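PDB 1WCV: chromosome-partitioning ATPase Soj from Thermus thermophilus, which hydrolyses ATP, binds double-stranded DNA cooperatively as ATP-dependent nucleoprotein filaments, and probably takes part in chromosome partitioning. Local coordinates for residues 9-17 with 144-154; 171-180 with 197-208. All coordinates share one frame; numbering follows the deposited sequence.

Interaction 1: 9-17 with 144-154; sequences IALANQKGG and EYYALEGVAGL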
loop_
_atom_site.group_PDB
_atom_site.type_symbol
_atom_site.label_atom_id
_atom_site.label_comp_id
_atom_site.label_asym_id
_atom_site.label_seq_id
_atom_site.Cartn_x
_atom_site.Cartn_y
_atom_site.Cartn_z
ATOM N N ILE A 9 11.101 16.401 -7.356
ATOM C CA ILE A 9 10.027 15.535 -7.807
ATOM C C ILE A 9 8.911 16.351 -8.444
ATOM O O ILE A 9 8.347 17.258 -7.828
ATOM C CB ILE A 9 9.450 14.728 -6.613
ATOM C CG1 ILE A 9 10.559 13.882 -5.980
ATOM C CG2 ILE A 9 8.305 13.846 -7.077
ATOM C CD1 ILE A 9 10.165 13.230 -4.657
ATOM N N ALA A 10 8.597 16.025 -9.692
ATOM C CA ALA A 10 7.538 16.717 -10.394
ATOM C C ALA A 10 6.262 15.903 -10.241
ATOM O O ALA A 10 6.296 14.674 -10.314
ATOM C CB ALA A 10 7.887 16.853 -11.881
ATOM N N LEU A 11 5.159 16.597 -9.988
ATOM C CA LEU A 11 3.846 15.969 -9.885
ATOM C C LEU A 11 3.209 16.359 -11.214
ATOM O O LEU A 11 2.971 17.545 -11.462
ATOM C CB LEU A 11 3.037 16.562 -8.729
ATOM C CG LEU A 11 3.448 16.282 -7.274
ATOM C CD1 LEU A 11 3.389 14.800 -7.000
ATOM C CD2 LEU A 11 4.839 16.831 -7.007
ATOM N N ALA A 12 2.955 15.379 -12.078
ATOM C CA ALA A 12 2.382 15.683 -13.383
ATOM C C ALA A 12 1.536 14.564 -13.959
ATOM O O ALA A 12 1.790 13.390 -13.719
ATOM C CB ALA A 12 3.498 16.018 -14.363
ATOM N N ASN A 13 0.507 14.949 -14.703
ATOM C CA ASN A 13 -0.334 13.988 -15.397
ATOM C C ASN A 13 -0.825 14.706 -16.641
ATOM O O ASN A 13 -0.563 15.893 -16.826
ATOM C CB ASN A 13 -1.505 13.493 -14.534
ATOM C CG ASN A 13 -2.370 14.613 -14.030
ATOM O OD1 ASN A 13 -2.393 15.696 -14.603
ATOM N ND2 ASN A 13 -3.098 14.356 -12.958
ATOM N N GLN A 14 -1.536 13.990 -17.495
ATOM C CA GLN A 14 -2.016 14.565 -18.740
ATOM C C GLN A 14 -3.161 15.566 -18.585
ATOM O O GLN A 14 -3.107 16.668 -19.139
ATOM C CB GLN A 14 -2.446 13.427 -19.663
ATOM C CG GLN A 14 -2.352 13.725 -21.134
ATOM C CD GLN A 14 -2.764 12.529 -21.964
ATOM O OE1 GLN A 14 -3.911 12.099 -21.913
ATOM N NE2 GLN A 14 -1.829 11.979 -22.720
ATOM N N LYS A 15 -4.183 15.199 -17.816
ATOM C CA LYS A 15 -5.349 16.063 -17.652
ATOM C C LYS A 15 -5.455 16.871 -16.360
ATOM O O LYS A 15 -6.439 17.582 -16.152
ATOM C CB LYS A 15 -6.620 15.230 -17.825
ATOM C CG LYS A 15 -6.697 14.519 -19.169
ATOM C CD LYS A 15 -7.994 13.742 -19.324
ATOM C CE LYS A 15 -8.122 12.660 -18.272
ATOM N NZ LYS A 15 -9.394 11.903 -18.432
ATOM N N GLY A 16 -4.449 16.774 -15.502
ATOM C CA GLY A 16 -4.486 17.514 -14.255
ATOM C C GLY A 16 -5.557 16.975 -13.330
ATOM O O GLY A 16 -5.771 15.766 -13.251
ATOM N N GLY A 17 -6.236 17.869 -12.624
ATOM C CA GLY A 17 -7.278 17.434 -11.716
ATOM C C GLY A 17 -6.961 17.744 -10.267
ATOM O O GLY A 17 -5.835 18.106 -9.929
ATOM N N GLU A 144 -10.015 5.802 -13.218
ATOM C CA GLU A 144 -10.952 5.770 -14.341
ATOM C C GLU A 144 -10.231 5.086 -15.490
ATOM O O GLU A 144 -9.007 5.172 -15.588
ATOM C CB GLU A 144 -11.332 7.191 -14.760
ATOM C CG GLU A 144 -12.012 8.016 -13.686
ATOM C CD GLU A 144 -12.211 9.461 -14.117
ATOM O OE1 GLU A 144 -12.878 10.218 -13.381
ATOM O OE2 GLU A 144 -11.696 9.839 -15.192
ATOM N N TYR A 145 -10.971 4.426 -16.371
ATOM C CA TYR A 145 -10.339 3.724 -17.482
ATOM C C TYR A 145 -9.448 4.576 -18.386
ATOM O O TYR A 145 -8.495 4.061 -18.974
ATOM C CB TYR A 145 -11.384 2.991 -18.333
ATOM C CG TYR A 145 -11.309 1.492 -18.161
ATOM C CD1 TYR A 145 -11.871 0.867 -17.045
ATOM C CD2 TYR A 145 -10.609 0.701 -19.076
ATOM C CE1 TYR A 145 -11.734 -0.508 -16.840
ATOM C CE2 TYR A 145 -10.465 -0.676 -18.880
ATOM C CZ TYR A 145 -11.028 -1.272 -17.759
ATOM O OH TYR A 145 -10.880 -2.624 -17.553
ATOM N N TYR A 146 -9.735 5.870 -18.500
ATOM C CA TYR A 146 -8.900 6.701 -19.358
ATOM C C TYR A 146 -7.466 6.761 -18.849
ATOM O O TYR A 146 -6.541 7.023 -19.617
ATOM C CB TYR A 146 -9.438 8.131 -19.473
ATOM C CG TYR A 146 -8.540 8.973 -20.352
ATOM C CD1 TYR A 146 -7.459 9.671 -19.810
ATOM C CD2 TYR A 146 -8.677 8.950 -21.740
ATOM C CE1 TYR A 146 -6.527 10.310 -20.630
ATOM C CE2 TYR A 146 -7.753 9.583 -22.567
ATOM C CZ TYR A 146 -6.678 10.257 -22.004
ATOM O OH TYR A 146 -5.728 10.836 -22.817
ATOM N N ALA A 147 -7.277 6.507 -17.560
ATOM C CA ALA A 147 -5.940 6.579 -16.984
ATOM C C ALA A 147 -4.958 5.659 -17.687
ATOM O O ALA A 147 -3.762 5.940 -17.723
ATOM C CB ALA A 147 -5.990 6.260 -15.485
ATOM N N LEU A 148 -5.453 4.558 -18.243
ATOM C CA LEU A 148 -4.584 3.620 -18.942
ATOM C C LEU A 148 -3.866 4.306 -20.099
ATOM O O LEU A 148 -2.648 4.196 -20.220
ATOM C CB LEU A 148 -5.388 2.427 -19.472
ATOM C CG LEU A 148 -5.887 1.426 -18.427
ATOM C CD1 LEU A 148 -6.858 0.458 -19.081
ATOM C CD2 LEU A 148 -4.707 0.679 -17.815
ATOM N N GLU A 149 -4.618 5.011 -20.944
ATOM C CA GLU A 149 -4.012 5.712 -22.071
ATOM C C GLU A 149 -3.356 7.021 -21.628
ATOM O O GLU A 149 -2.328 7.420 -22.174
ATOM C CB GLU A 149 -5.051 5.990 -23.165
ATOM C CG GLU A 149 -6.380 6.527 -22.672
ATOM C CD GLU A 149 -7.441 5.447 -22.516
ATOM O OE1 GLU A 149 -7.335 4.621 -21.580
ATOM O OE2 GLU A 149 -8.385 5.426 -23.339
ATOM N N GLY A 150 -3.945 7.680 -20.634
ATOM C CA GLY A 150 -3.383 8.926 -20.135
ATOM C C GLY A 150 -1.987 8.713 -19.578
ATOM O O GLY A 150 -1.074 9.501 -19.828
ATOM N N VAL A 151 -1.823 7.647 -18.808
ATOM C CA VAL A 151 -0.520 7.343 -18.240
ATOM C C VAL A 151 0.450 6.952 -19.351
ATOM O O VAL A 151 1.588 7.408 -19.368
ATOM C CB VAL A 151 -0.608 6.200 -17.205
ATOM C CG1 VAL A 151 0.788 5.721 -16.835
ATOM C CG2 VAL A 151 -1.331 6.695 -15.966
ATOM N N ALA A 152 0.001 6.114 -20.280
ATOM C CA ALA A 152 0.872 5.687 -21.373
ATOM C C ALA A 152 1.429 6.903 -22.112
ATOM O O ALA A 152 2.608 6.942 -22.471
ATOM C CB ALA A 152 0.099 4.785 -22.339
ATOM N N GLY A 153 0.575 7.893 -22.335
ATOM C CA GLY A 153 1.018 9.088 -23.031
ATOM C C GLY A 153 2.082 9.819 -22.234
ATOM O O GLY A 153 3.135 10.184 -22.765
ATOM N N LEU A 154 1.818 10.033 -20.950
ATOM C CA LEU A 154 2.787 10.734 -20.123
ATOM C C LEU A 154 4.122 9.991 -20.029
ATOM O O LEU A 154 5.189 10.615 -20.043
ATOM C CB LEU A 154 2.216 10.977 -18.727
ATOM C CG LEU A 154 3.091 11.850 -17.818
ATOM C CD1 LEU A 154 3.559 13.088 -18.575
ATOM C CD2 LEU A 154 2.307 12.247 -16.586
HETATM O O HOH W 1 -1.221 10.981 -17.216
HETATM O O HOH W 2 -2.282 9.823 -24.241
#
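Q14 and K15 reach from the P-loop (Walker A) of this ParA-family ATPase to Y146, at the start of helix 146-164. Y146 OH donates a hydrogen bond to Q14 OE1. The modelled separation of 2.4 Å is very short, so the exact length is doubtful. OE1 sits at the ring edge, in its plane. The amide is turned 51° from that plane, and the two side chains cross at about a right angle. Y146 carries CG opposite the backbone N (chi1 179°), which sends the ring toward the loop.

K15 comes to the same ring obliquely. Its chain bends at chi3 (-62°) and brings CE to 3.4 Å from Y146 CD1. K15 NZ is 4.5 Å from E144 OE2, too far for a salt bridge. E149 CG covers one ring face, offset toward the rim.

L154 packs one turn beyond G150. Its CD2 lies 3.4 Å from N13 CA and also touches A12 O, a buried carbonyl with no polar partner in the model.

Glycine at G153 lets the helix come this close, since a beta carbon would collide with Q14 NE2. At G150 a beta carbon would instead strike the Y146 ring of the same helix.

Two waters complete the seam. One accepts from Q14 N and donates weakly to G150 O. The other lies 2.7 Å from Q14 NE2, from which it accepts, and donates to E149 O.

Farther out, N13 ND2 bonds P140 O on strand 136-142, tying the loop to the sheet. K15, G16 and G17 all bind nucleotide. K15 is probably the signature lysine of the deviant Walker A motif; its NZ ends 3.3 Å from Y146 CD1.

Interaction 2: 171-180 with 197-208; sequences LLGILVTMYD and FGEKVFWTVIPR
F202 meets G173 with its ring where the chain after helix 185-197 runs parallel to strand 170-177, the edge strand of the P-loop NTPase sheet. The pairing is two single bridges, I174 with V201 and Y179 with P207, with the register shifted by one between them. F202 N donates to I174 O at 2.9 Å. With CG beside the backbone N (chi1 -75°), the ring of F202 turns back to the strand obliquely and CE2 comes 3.5 Å from G173 CA. A beta carbon on G173 would clash there. F202 CD2 touches L175 CB at 4.0 Å. R245 makes a cation-pi contact with the same ring. With an alanine here, G173 and L175 CB would probably lose their cover and R245 its aromatic partner.

I174 CD1 meets F197 CG at 3.8 Å. The V176 and V205 side chains run alongside each other, with CG1 of V176 4.0 Å from CG1 of V205. Between the bridges, a water accepts from V176 N and donates to F202 O and T204 O. Y179 has CG opposite the backbone N (chi1 -179°), and its OH bonds H233 of the second subunit. P207 binds nucleotide. Nearby, M178 CB sits at the guanidinium edge of R208, 3.4 Å from NH1.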
loop_
_atom_site.group_PDB
_atom_site.type_symbol
_atom_site.label_atom_id
_atom_site.label_comp_id
_atom_site.label_asym_id
_atom_site.label_seq_id
_atom_site.Cartn_x
_atom_site.Cartn_y
_atom_site.Cartn_z
ATOM N N LEU A 171 10.682 7.938 -13.702
ATOM C CA LEU A 171 9.372 7.831 -13.094
ATOM C C LEU A 171 9.556 7.302 -11.675
ATOM O O LEU A 171 10.195 6.276 -11.489
ATOM C CB LEU A 171 8.532 6.843 -13.886
ATOM C CG LEU A 171 7.179 6.461 -13.300
ATOM C CD1 LEU A 171 6.243 7.665 -13.364
ATOM C CD2 LEU A 171 6.630 5.272 -14.095
ATOM N N LEU A 172 9.028 8.009 -10.675
ATOM C CA LEU A 172 9.121 7.511 -9.310
ATOM C C LEU A 172 7.953 6.545 -9.152
ATOM O O LEU A 172 8.109 5.433 -8.638
ATOM C CB LEU A 172 9.013 8.648 -8.287
ATOM C CG LEU A 172 10.312 9.296 -7.798
ATOM C CD1 LEU A 172 9.993 10.271 -6.665
ATOM C CD2 LEU A 172 11.279 8.229 -7.306
ATOM N N GLY A 173 6.776 6.965 -9.607
ATOM C CA GLY A 173 5.623 6.088 -9.521
ATOM C C GLY A 173 4.313 6.689 -9.981
ATOM O O GLY A 173 4.180 7.906 -10.078
ATOM N N ILE A 174 3.360 5.814 -10.289
ATOM C CA ILE A 174 2.024 6.214 -10.693
ATOM C C ILE A 174 1.179 6.082 -9.428
ATOM O O ILE A 174 1.219 5.052 -8.756
ATOM C CB ILE A 174 1.476 5.276 -11.765
ATOM C CG1 ILE A 174 2.334 5.388 -13.031
ATOM C CG2 ILE A 174 0.010 5.624 -12.063
ATOM C CD1 ILE A 174 2.168 4.222 -13.970
ATOM N N LEU A 175 0.429 7.131 -9.102
ATOM C CA LEU A 175 -0.409 7.138 -7.905
ATOM C C LEU A 175 -1.893 7.167 -8.217
ATOM O O LEU A 175 -2.372 8.072 -8.888
ATOM C CB LEU A 175 -0.087 8.358 -7.036
ATOM C CG LEU A 175 -0.949 8.565 -5.778
ATOM C CD1 LEU A 175 -0.724 7.427 -4.778
ATOM C CD2 LEU A 175 -0.577 9.910 -5.137
ATOM N N VAL A 176 -2.624 6.175 -7.718
ATOM C CA VAL A 176 -4.066 6.140 -7.925
ATOM C C VAL A 176 -4.701 7.029 -6.852
ATOM O O VAL A 176 -4.467 6.831 -5.654
ATOM C CB VAL A 176 -4.621 4.710 -7.791
ATOM C CG1 VAL A 176 -6.127 4.712 -7.994
ATOM C CG2 VAL A 176 -3.950 3.795 -8.826
ATOM N N THR A 177 -5.463 8.029 -7.286
ATOM C CA THR A 177 -6.131 8.939 -6.360
ATOM C C THR A 177 -7.629 8.887 -6.619
ATOM O O THR A 177 -8.087 8.286 -7.598
ATOM C CB THR A 177 -5.661 10.413 -6.554
ATOM O OG1 THR A 177 -6.097 10.889 -7.833
ATOM C CG2 THR A 177 -4.141 10.506 -6.480
ATOM N N MET A 178 -8.391 9.509 -5.725
ATOM C CA MET A 178 -9.842 9.563 -5.850
ATOM C C MET A 178 -10.486 8.198 -6.058
ATOM O O MET A 178 -11.489 8.055 -6.762
ATOM C CB MET A 178 -10.207 10.525 -6.982
ATOM C CG MET A 178 -9.571 11.895 -6.767
ATOM S SD MET A 178 -10.072 13.155 -7.927
ATOM C CE MET A 178 -11.575 13.736 -7.139
ATOM N N TYR A 179 -9.901 7.187 -5.425
ATOM C CA TYR A 179 -10.422 5.830 -5.510
ATOM C C TYR A 179 -11.821 5.833 -4.876
ATOM O O TYR A 179 -11.953 6.041 -3.670
ATOM C CB TYR A 179 -9.481 4.899 -4.733
ATOM C CG TYR A 179 -9.862 3.433 -4.723
ATOM C CD1 TYR A 179 -9.353 2.545 -5.672
ATOM C CD2 TYR A 179 -10.701 2.926 -3.729
ATOM C CE1 TYR A 179 -9.672 1.170 -5.621
ATOM C CE2 TYR A 179 -11.021 1.575 -3.671
ATOM C CZ TYR A 179 -10.504 0.700 -4.614
ATOM O OH TYR A 179 -10.809 -0.642 -4.524
ATOM N N ASP A 180 -12.852 5.598 -5.686
ATOM C CA ASP A 180 -14.239 5.591 -5.197
ATOM C C ASP A 180 -14.587 4.269 -4.525
ATOM O O ASP A 180 -15.001 3.316 -5.184
ATOM C CB ASP A 180 -15.208 5.846 -6.357
ATOM C CG ASP A 180 -16.646 6.056 -5.889
ATOM O OD1 ASP A 180 -16.898 5.956 -4.676
ATOM O OD2 ASP A 180 -17.524 6.327 -6.738
ATOM N N PHE A 197 0.959 -1.584 -15.828
ATOM C CA PHE A 197 2.161 -0.849 -15.437
ATOM C C PHE A 197 2.976 -1.486 -14.309
ATOM O O PHE A 197 4.065 -1.022 -13.973
ATOM C CB PHE A 197 1.773 0.591 -15.088
ATOM C CG PHE A 197 1.203 1.348 -16.257
ATOM C CD1 PHE A 197 2.007 1.663 -17.347
ATOM C CD2 PHE A 197 -0.142 1.700 -16.295
ATOM C CE1 PHE A 197 1.484 2.311 -18.458
ATOM C CE2 PHE A 197 -0.678 2.354 -17.410
ATOM C CZ PHE A 197 0.136 2.657 -18.488
ATOM N N GLY A 198 2.443 -2.560 -13.740
ATOM C CA GLY A 198 3.140 -3.281 -12.690
ATOM C C GLY A 198 3.656 -2.521 -11.480
ATOM O O GLY A 198 2.933 -1.743 -10.865
ATOM N N GLU A 199 4.925 -2.759 -11.152
ATOM C CA GLU A 199 5.574 -2.150 -9.994
ATOM C C GLU A 199 5.623 -0.629 -10.031
ATOM O O GLU A 199 5.886 0.009 -9.015
ATOM C CB GLU A 199 6.999 -2.709 -9.842
ATOM C CG GLU A 199 7.917 -2.387 -11.017
ATOM C CD GLU A 199 9.302 -2.996 -10.869
ATOM O OE1 GLU A 199 9.411 -4.242 -10.866
ATOM O OE2 GLU A 199 10.284 -2.229 -10.760
ATOM N N LYS A 200 5.381 -0.051 -11.200
ATOM C CA LYS A 200 5.398 1.397 -11.325
ATOM C C LYS A 200 4.277 2.050 -10.526
ATOM O O LYS A 200 4.368 3.217 -10.160
ATOM C CB LYS A 200 5.288 1.798 -12.796
ATOM C CG LYS A 200 6.468 1.339 -13.637
ATOM C CD LYS A 200 6.335 1.783 -15.076
ATOM C CE LYS A 200 5.179 1.090 -15.767
ATOM N NZ LYS A 200 5.104 1.461 -17.204
ATOM N N VAL A 201 3.230 1.290 -10.228
ATOM C CA VAL A 201 2.099 1.843 -9.487
ATOM C C VAL A 201 2.332 1.711 -7.994
ATOM O O VAL A 201 2.628 0.614 -7.506
ATOM C CB VAL A 201 0.792 1.101 -9.849
ATOM C CG1 VAL A 201 -0.410 1.785 -9.178
ATOM C CG2 VAL A 201 0.626 1.056 -11.375
ATOM N N PHE A 202 2.230 2.828 -7.273
ATOM C CA PHE A 202 2.405 2.807 -5.825
ATOM C C PHE A 202 1.349 1.888 -5.225
ATOM O O PHE A 202 0.231 1.817 -5.726
ATOM C CB PHE A 202 2.199 4.198 -5.231
ATOM C CG PHE A 202 3.342 5.143 -5.456
ATOM C CD1 PHE A 202 4.533 4.993 -4.741
ATOM C CD2 PHE A 202 3.217 6.216 -6.342
ATOM C CE1 PHE A 202 5.576 5.894 -4.897
ATOM C CE2 PHE A 202 4.263 7.130 -6.507
ATOM C CZ PHE A 202 5.444 6.970 -5.784
ATOM N N TRP A 203 1.711 1.199 -4.146
ATOM C CA TRP A 203 0.773 0.328 -3.457
ATOM C C TRP A 203 -0.209 1.162 -2.640
ATOM O O TRP A 203 -1.353 0.772 -2.452
ATOM C CB TRP A 203 1.523 -0.650 -2.551
ATOM C CG TRP A 203 2.092 -1.778 -3.333
ATOM C CD1 TRP A 203 3.410 -2.002 -3.615
ATOM C CD2 TRP A 203 1.354 -2.784 -4.037
ATOM N NE1 TRP A 203 3.535 -3.081 -4.457
ATOM C CE2 TRP A 203 2.291 -3.577 -4.735
ATOM C CE3 TRP A 203 -0.009 -3.087 -4.150
ATOM C CZ2 TRP A 203 1.907 -4.655 -5.539
ATOM C CZ3 TRP A 203 -0.389 -4.157 -4.949
ATOM C CH2 TRP A 203 0.570 -4.927 -5.633
ATOM N N THR A 204 0.245 2.313 -2.152
ATOM C CA THR A 204 -0.637 3.188 -1.391
ATOM C C THR A 204 -1.581 3.852 -2.389
ATOM O O THR A 204 -1.150 4.382 -3.412
ATOM C CB THR A 204 0.152 4.290 -0.657
ATOM O OG1 THR A 204 1.141 3.687 0.184
ATOM C CG2 THR A 204 -0.788 5.151 0.189
ATOM N N VAL A 205 -2.868 3.814 -2.085
ATOM C CA VAL A 205 -3.880 4.400 -2.940
ATOM C C VAL A 205 -4.610 5.439 -2.112
ATOM O O VAL A 205 -4.906 5.184 -0.943
ATOM C CB VAL A 205 -4.863 3.300 -3.405
ATOM C CG1 VAL A 205 -6.093 3.913 -4.084
ATOM C CG2 VAL A 205 -4.159 2.365 -4.365
ATOM N N ILE A 206 -4.888 6.607 -2.698
ATOM C CA ILE A 206 -5.598 7.667 -1.980
ATOM C C ILE A 206 -7.101 7.512 -2.226
ATOM O O ILE A 206 -7.569 7.543 -3.366
ATOM C CB ILE A 206 -5.150 9.079 -2.441
ATOM C CG1 ILE A 206 -3.617 9.152 -2.505
ATOM C CG2 ILE A 206 -5.669 10.128 -1.453
ATOM C CD1 ILE A 206 -2.924 8.847 -1.180
ATOM N N PRO A 207 -7.882 7.355 -1.153
ATOM C CA PRO A 207 -9.328 7.186 -1.291
ATOM C C PRO A 207 -10.092 8.477 -1.523
ATOM O O PRO A 207 -9.654 9.557 -1.132
ATOM C CB PRO A 207 -9.717 6.575 0.042
ATOM C CG PRO A 207 -8.868 7.387 0.985
ATOM C CD PRO A 207 -7.499 7.409 0.273
ATOM N N ARG A 208 -11.250 8.352 -2.156
ATOM C CA ARG A 208 -12.098 9.515 -2.348
ATOM C C ARG A 208 -12.639 9.688 -0.931
ATOM O O ARG A 208 -13.055 8.713 -0.307
ATOM C CB ARG A 208 -13.235 9.188 -3.313
ATOM C CG ARG A 208 -13.943 10.408 -3.875
ATOM C CD ARG A 208 -15.021 10.012 -4.872
ATOM N NE ARG A 208 -15.459 11.154 -5.671
ATOM C CZ ARG A 208 -14.689 11.778 -6.558
ATOM N NH1 ARG A 208 -13.445 11.368 -6.761
ATOM N NH2 ARG A 208 -15.157 12.816 -7.239
HETATM O O HOH W 3 -1.397 4.077 -6.150
HETATM O O HOH W 4 -8.307 11.133 -3.235
HETATM O O HOH W 5 -13.734 6.094 -0.862
#

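Overall arrangement
From the N terminus, strand 8-11 runs into the P-loop, and the chain then builds most of the sheet. Interaction 1 closes that long loop when helix 146-164 comes against residues 12-15. The helix leads to strand 170-177, beside strand 136-142 at the sheet edge. Helix 185-197 follows, and interaction 2 closes a short loop around it by bringing 197-208 back along that strand. The two contacts are in series and neither nests nor crosses. They meet where V151 CG1 of helix 146-164 packs against I174 CD1 and F197 CZ, and where I9 touches L172. Interaction 1 ties the P-loop to helix 146-164, and interaction 2 ties the segment holding P207 to the outer strand 170-177.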